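Protein CT_858 (Chlamydia trachomatis, PDB 3DOR) is the secreted chlamydial protease CPAF, a dimer in its mature form, which probably cleaves other proteins as a serine-type endopeptidase of the S41 peptidase family. Local coordinates at residues 9-14 and 41-46; 60-65 and 505-510. All coordinates share one frame; numbering follows the deposited sequence.

Interaction 1: residues 9-14 and 41-46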
loop_
_atom_site.group_PDB
_atom_site.type_symbol
_atom_site.label_atom_id
_atom_site.label_comp_id
_atom_site.label_asym_id
_atom_site.label_seq_id
_atom_site.Cartn_x
_atom_site.Cartn_y
_atom_site.Cartn_z
ATOM N N GLN B 9 4.932 -13.672 -18.980
ATOM C CA GLN B 9 4.692 -12.237 -18.891
ATOM C C GLN B 9 5.144 -11.712 -17.528
ATOM O O GLN B 9 5.904 -10.749 -17.436
ATOM C CB GLN B 9 3.203 -11.939 -19.070
ATOM C CG GLN B 9 2.905 -10.776 -19.993
ATOM C CD GLN B 9 3.657 -9.517 -19.615
ATOM O OE1 GLN B 9 3.497 -8.991 -18.513
ATOM N NE2 GLN B 9 4.487 -9.026 -20.531
ATOM N N ASP B 10 4.677 -12.354 -16.466
ATOM C CA ASP B 10 5.032 -11.915 -15.127
ATOM C C ASP B 10 6.519 -12.098 -14.834
ATOM O O ASP B 10 7.119 -11.294 -14.117
ATOM C CB ASP B 10 4.151 -12.632 -14.097
ATOM C CG ASP B 10 2.677 -12.284 -14.262
ATOM O OD1 ASP B 10 2.375 -11.091 -14.486
ATOM O OD2 ASP B 10 1.821 -13.188 -14.169
ATOM N N LEU B 11 7.115 -13.138 -15.408
ATOM C CA LEU B 11 8.540 -13.385 -15.219
ATOM C C LEU B 11 9.267 -12.195 -15.828
ATOM O O LEU B 11 10.172 -11.620 -15.221
ATOM C CB LEU B 11 8.971 -14.663 -15.952
ATOM C CG LEU B 11 10.251 -15.395 -15.524
ATOM C CD1 LEU B 11 10.650 -16.363 -16.623
ATOM C CD2 LEU B 11 11.385 -14.433 -15.261
ATOM N N SER B 12 8.854 -11.816 -17.034
ATOM C CA SER B 12 9.489 -10.700 -17.720
ATOM C C SER B 12 9.356 -9.428 -16.900
ATOM O O SER B 12 10.245 -8.579 -16.909
ATOM C CB SER B 12 8.874 -10.489 -19.110
ATOM O OG SER B 12 7.577 -9.923 -19.018
ATOM N N PHE B 13 8.236 -9.282 -16.199
ATOM C CA PHE B 13 8.056 -8.098 -15.373
ATOM C C PHE B 13 9.044 -8.135 -14.206
ATOM O O PHE B 13 9.705 -7.136 -13.908
ATOM C CB PHE B 13 6.627 -8.012 -14.835
ATOM C CG PHE B 13 6.377 -6.785 -14.000
ATOM C CD1 PHE B 13 6.552 -5.513 -14.544
ATOM C CD2 PHE B 13 5.983 -6.899 -12.671
ATOM C CE1 PHE B 13 6.338 -4.367 -13.776
ATOM C CE2 PHE B 13 5.762 -5.762 -11.889
ATOM C CZ PHE B 13 5.939 -4.491 -12.442
ATOM N N LEU B 14 9.152 -9.288 -13.550
ATOM C CA LEU B 14 10.078 -9.425 -12.430
ATOM C C LEU B 14 11.498 -9.145 -12.887
ATOM O O LEU B 14 12.236 -8.417 -12.234
ATOM C CB LEU B 14 10.013 -10.827 -11.839
ATOM C CG LEU B 14 8.703 -11.256 -11.195
ATOM C CD1 LEU B 14 8.903 -12.651 -10.615
ATOM C CD2 LEU B 14 8.281 -10.263 -10.106
ATOM N N VAL B 41 16.483 -16.561 -18.857
ATOM C CA VAL B 41 16.378 -17.474 -19.986
ATOM C C VAL B 41 16.155 -18.897 -19.498
ATOM O O VAL B 41 15.379 -19.652 -20.086
ATOM C CB VAL B 41 17.650 -17.424 -20.863
ATOM C CG1 VAL B 41 17.718 -18.645 -21.771
ATOM C CG2 VAL B 41 17.634 -16.159 -21.704
ATOM N N SER B 42 16.828 -19.258 -18.412
ATOM C CA SER B 42 16.688 -20.594 -17.855
ATOM C C SER B 42 15.276 -20.813 -17.324
ATOM O O SER B 42 14.670 -21.862 -17.551
ATOM C CB SER B 42 17.704 -20.807 -16.729
ATOM O OG SER B 42 17.463 -22.038 -16.065
ATOM N N ALA B 43 14.751 -19.821 -16.613
ATOM C CA ALA B 43 13.400 -19.921 -16.067
ATOM C C ALA B 43 12.392 -20.042 -17.199
ATOM O O ALA B 43 11.488 -20.871 -17.144
ATOM C CB ALA B 43 13.078 -18.700 -15.213
ATOM N N GLN B 44 12.557 -19.207 -18.223
ATOM C CA GLN B 44 11.660 -19.214 -19.381
ATOM C C GLN B 44 11.592 -20.603 -19.993
ATOM O O GLN B 44 10.507 -21.125 -20.270
ATOM C CB GLN B 44 12.145 -18.224 -20.440
ATOM C CG GLN B 44 12.134 -16.779 -19.988
ATOM C CD GLN B 44 12.666 -15.842 -21.048
ATOM O OE1 GLN B 44 12.230 -15.879 -22.199
ATOM N NE2 GLN B 44 13.607 -14.992 -20.668
ATOM N N GLN B 45 12.757 -21.200 -20.202
ATOM C CA GLN B 45 12.809 -22.532 -20.777
ATOM C C GLN B 45 12.067 -23.553 -19.936
ATOM O O GLN B 45 11.378 -24.418 -20.471
ATOM C CB GLN B 45 14.256 -22.968 -20.984
ATOM C CG GLN B 45 14.791 -22.537 -22.329
ATOM C CD GLN B 45 13.886 -22.993 -23.461
ATOM O OE1 GLN B 45 13.602 -24.187 -23.598
ATOM N NE2 GLN B 45 13.420 -22.045 -24.273
ATOM N N LYS B 46 12.200 -23.457 -18.620
ATOM C CA LYS B 46 11.503 -24.393 -17.757
ATOM C C LYS B 46 9.998 -24.250 -17.967
ATOM O O LYS B 46 9.263 -25.234 -17.945
ATOM C CB LYS B 46 11.868 -24.147 -16.289
ATOM C CG LYS B 46 13.321 -24.469 -15.975
ATOM C CD LYS B 46 13.612 -24.517 -14.473
ATOM C CE LYS B 46 13.594 -23.139 -13.835
ATOM N NZ LYS B 46 13.952 -23.206 -12.390
#

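Interaction 2: residues 60-65 and 505-510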
loop_
_atom_site.group_PDB
_atom_site.type_symbol
_atom_site.label_atom_id
_atom_site.label_comp_id
_atom_site.label_asym_id
_atom_site.label_seq_id
_atom_site.Cartn_x
_atom_site.Cartn_y
_atom_site.Cartn_z
ATOM N N GLN B 60 6.278 -22.040 -8.604
ATOM C CA GLN B 60 7.527 -22.630 -8.144
ATOM C C GLN B 60 8.675 -22.103 -8.988
ATOM O O GLN B 60 9.741 -21.778 -8.467
ATOM C CB GLN B 60 7.470 -24.154 -8.271
ATOM C CG GLN B 60 6.631 -24.835 -7.213
ATOM C CD GLN B 60 6.059 -26.149 -7.689
ATOM O OE1 GLN B 60 6.659 -26.833 -8.515
ATOM N NE2 GLN B 60 4.893 -26.517 -7.163
ATOM N N VAL B 61 8.463 -22.014 -10.294
ATOM C CA VAL B 61 9.512 -21.525 -11.180
ATOM C C VAL B 61 9.879 -20.075 -10.900
ATOM O O VAL B 61 11.059 -19.719 -10.894
ATOM C CB VAL B 61 9.112 -21.654 -12.662
ATOM C CG1 VAL B 61 10.169 -21.004 -13.546
ATOM C CG2 VAL B 61 8.961 -23.120 -13.025
ATOM N N LEU B 62 8.870 -19.239 -10.675
ATOM C CA LEU B 62 9.115 -17.826 -10.395
ATOM C C LEU B 62 9.783 -17.681 -9.032
ATOM O O LEU B 62 10.701 -16.881 -8.857
ATOM C CB LEU B 62 7.796 -17.039 -10.430
ATOM C CG LEU B 62 7.083 -17.001 -11.786
ATOM C CD1 LEU B 62 5.849 -16.120 -11.704
ATOM C CD2 LEU B 62 8.025 -16.467 -12.842
ATOM N N ALA B 63 9.319 -18.468 -8.070
ATOM C CA ALA B 63 9.875 -18.443 -6.726
ATOM C C ALA B 63 11.341 -18.889 -6.732
ATOM O O ALA B 63 12.162 -18.345 -5.992
ATOM C CB ALA B 63 9.051 -19.338 -5.809
ATOM N N ASP B 64 11.668 -19.876 -7.566
ATOM C CA ASP B 64 13.043 -20.365 -7.656
ATOM C C ASP B 64 13.931 -19.336 -8.326
ATOM O O ASP B 64 15.102 -19.202 -7.990
ATOM C CB ASP B 64 13.102 -21.688 -8.427
ATOM C CG ASP B 64 12.516 -22.843 -7.635
ATOM O OD1 ASP B 64 12.108 -22.623 -6.473
ATOM O OD2 ASP B 64 12.463 -23.970 -8.167
ATOM N N PHE B 65 13.360 -18.607 -9.277
ATOM C CA PHE B 65 14.077 -17.562 -9.995
ATOM C C PHE B 65 14.512 -16.471 -9.002
ATOM O O PHE B 65 15.663 -16.030 -9.006
ATOM C CB PHE B 65 13.157 -16.969 -11.067
ATOM C CG PHE B 65 13.723 -15.768 -11.766
ATOM C CD1 PHE B 65 14.831 -15.888 -12.603
ATOM C CD2 PHE B 65 13.130 -14.514 -11.606
ATOM C CE1 PHE B 65 15.344 -14.770 -13.277
ATOM C CE2 PHE B 65 13.630 -13.384 -12.271
ATOM C CZ PHE B 65 14.739 -13.515 -13.109
ATOM N N THR B 505 -1.053 -15.125 -12.418
ATOM C CA THR B 505 -0.144 -16.153 -11.922
ATOM C C THR B 505 -0.288 -16.332 -10.415
ATOM O O THR B 505 0.394 -17.158 -9.808
ATOM C CB THR B 505 1.333 -15.810 -12.242
ATOM O OG1 THR B 505 1.460 -15.482 -13.630
ATOM C CG2 THR B 505 2.233 -17.001 -11.939
ATOM N N GLY B 506 -1.176 -15.552 -9.805
ATOM C CA GLY B 506 -1.379 -15.668 -8.374
ATOM C C GLY B 506 -0.294 -15.066 -7.500
ATOM O O GLY B 506 -0.168 -15.421 -6.325
ATOM N N ILE B 507 0.495 -14.161 -8.062
ATOM C CA ILE B 507 1.560 -13.512 -7.310
ATOM C C ILE B 507 0.956 -12.470 -6.372
ATOM O O ILE B 507 0.194 -11.611 -6.804
ATOM C CB ILE B 507 2.548 -12.827 -8.251
ATOM C CG1 ILE B 507 3.140 -13.861 -9.213
ATOM C CG2 ILE B 507 3.639 -12.147 -7.447
ATOM C CD1 ILE B 507 4.133 -13.280 -10.193
ATOM N N LYS B 508 1.289 -12.549 -5.089
ATOM C CA LYS B 508 0.742 -11.613 -4.109
ATOM C C LYS B 508 1.698 -10.454 -3.875
ATOM O O LYS B 508 1.302 -9.287 -3.902
ATOM C CB LYS B 508 0.458 -12.339 -2.793
ATOM C CG LYS B 508 -0.240 -11.484 -1.737
ATOM C CD LYS B 508 -0.584 -12.309 -0.494
ATOM C CE LYS B 508 -1.388 -11.488 0.508
ATOM N NZ LYS B 508 -1.774 -12.255 1.725
ATOM N N THR B 509 2.961 -10.783 -3.647
ATOM C CA THR B 509 3.975 -9.771 -3.412
ATOM C C THR B 509 5.345 -10.304 -3.789
ATOM O O THR B 509 5.607 -11.503 -3.710
ATOM C CB THR B 509 4.085 -9.375 -1.910
ATOM O OG1 THR B 509 2.803 -9.006 -1.392
ATOM C CG2 THR B 509 5.034 -8.204 -1.746
ATOM N N CYS B 510 6.214 -9.404 -4.217
ATOM C CA CYS B 510 7.578 -9.769 -4.502
ATOM C C CYS B 510 8.359 -8.729 -3.732
ATOM O O CYS B 510 8.265 -7.541 -4.029
ATOM C CB CYS B 510 7.915 -9.660 -5.983
ATOM S SG CYS B 510 9.663 -10.003 -6.261
#

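Interaction 1: residues 9-14 and 41-46
Leu-11 carries the whole of this helix-helix contact from its side: its methyl CD1 lies 3.7 Å from Ala-43 CB and equally 3.7 Å from Gln-44 CG. One branch end thus meets two consecutive residues of segment 41-46, a methyl and a methylene, and both meetings are purely apolar. The torsions explain the reach. With chi1 at -159°, CG of Leu-11 stands anti to the backbone N, and chi2 at -164° then carries CD1 onward to the facing helix. Gln-44 presents its flank, not its amide: its side chain runs on extended beyond CG and crosses that of Leu-11 at about a right angle. The nearest CA atoms, those of Leu-11 and Gln-44, are 7.8 Å apart, a close approach consistent with the small Ala-43 at the interface.

Around this first shell, Ser-40 and Leu-47 of helix 36-48 also touch Leu-11, while Leu-62 and Phe-65 of helix 55-67 pack against it, so the leucine sits where three helices meet. The amide nitrogen NE2 of Gln-44 is hydrogen-bonded to Ser-40 OG one turn back on its own helix, which gives that nitrogen a partner. Elsewhere on helix 2-20, Phe-13 stacks on Phe-13 of the second subunit, placing the helix at the dimer interface as well.

No hydrogen bond links the two segments, and together they bury 103 Å². Cohesion here therefore rests on van der Waals and hydrophobic contact, with the glutamine contributing its aliphatic part while its amide nitrogen is bonded within helix 36-48.

Interaction 2: residues 60-65 and 505-510
A small apolar cluster between helix 55-67 and the start of strand 507-518 holds this contact, and Leu-62 makes both of the contacts across the two segments. Its methyl CD1 lies 3.6 Å from Ile-507 CD1 and 3.7 Å from Thr-505 CG2, so a single branch touches the residues flanking Gly-506, which has a positive phi of 75°, a conformation easier for a residue without a side chain. The approaches differ: Leu-62 and Thr-505 meet tip to tip, whereas Leu-62 and Ile-507 cross at about a right angle. In Thr-505, CG2, anti to the backbone N, goes to the leucine, and OG1 meets Asp-10 OD2 of helix 2-20, a probable hydrogen bond whose modelled length is doubtfully short. All three touching residues are buried, and the segments bury 86 Å² between them.

Asn-503 OD1 accepts a hydrogen bond from Ile-507 N, and Gln-59 NE2 of helix 55-67 donates one to Thr-505 O. Further along, Lys-508 and Thr-509 both face Thr-77 in a classic beta bulge. Helix 55-67 thus lies against the start of strand 507-518, next to antiparallel strand 75-78; helix 2-20 reaches Leu-62 and Phe-65 through Leu-11, and helix 36-48 meets Val-61 and Phe-65.

How the interactions relate
From the N terminus, helix 2-20 runs out and helix 36-48 returns to it, so interaction 1 closes a short, largely helical loop of 26 residues. Helix 55-67 follows directly, and from it interaction 2 spans 439 residues to reach 505-510, where the chain enters strand 507-518 in the peptidase family S41 range. The two are in series: they neither nest nor cross. Their centres lie about 10 Å apart, and they meet directly, in one place through Ala-43 O, 3.8 Å from Val-61 CG1. Together they join the N-terminal helices to one another and to the antiparallel sheet containing strand 507-518, beside the second subunit.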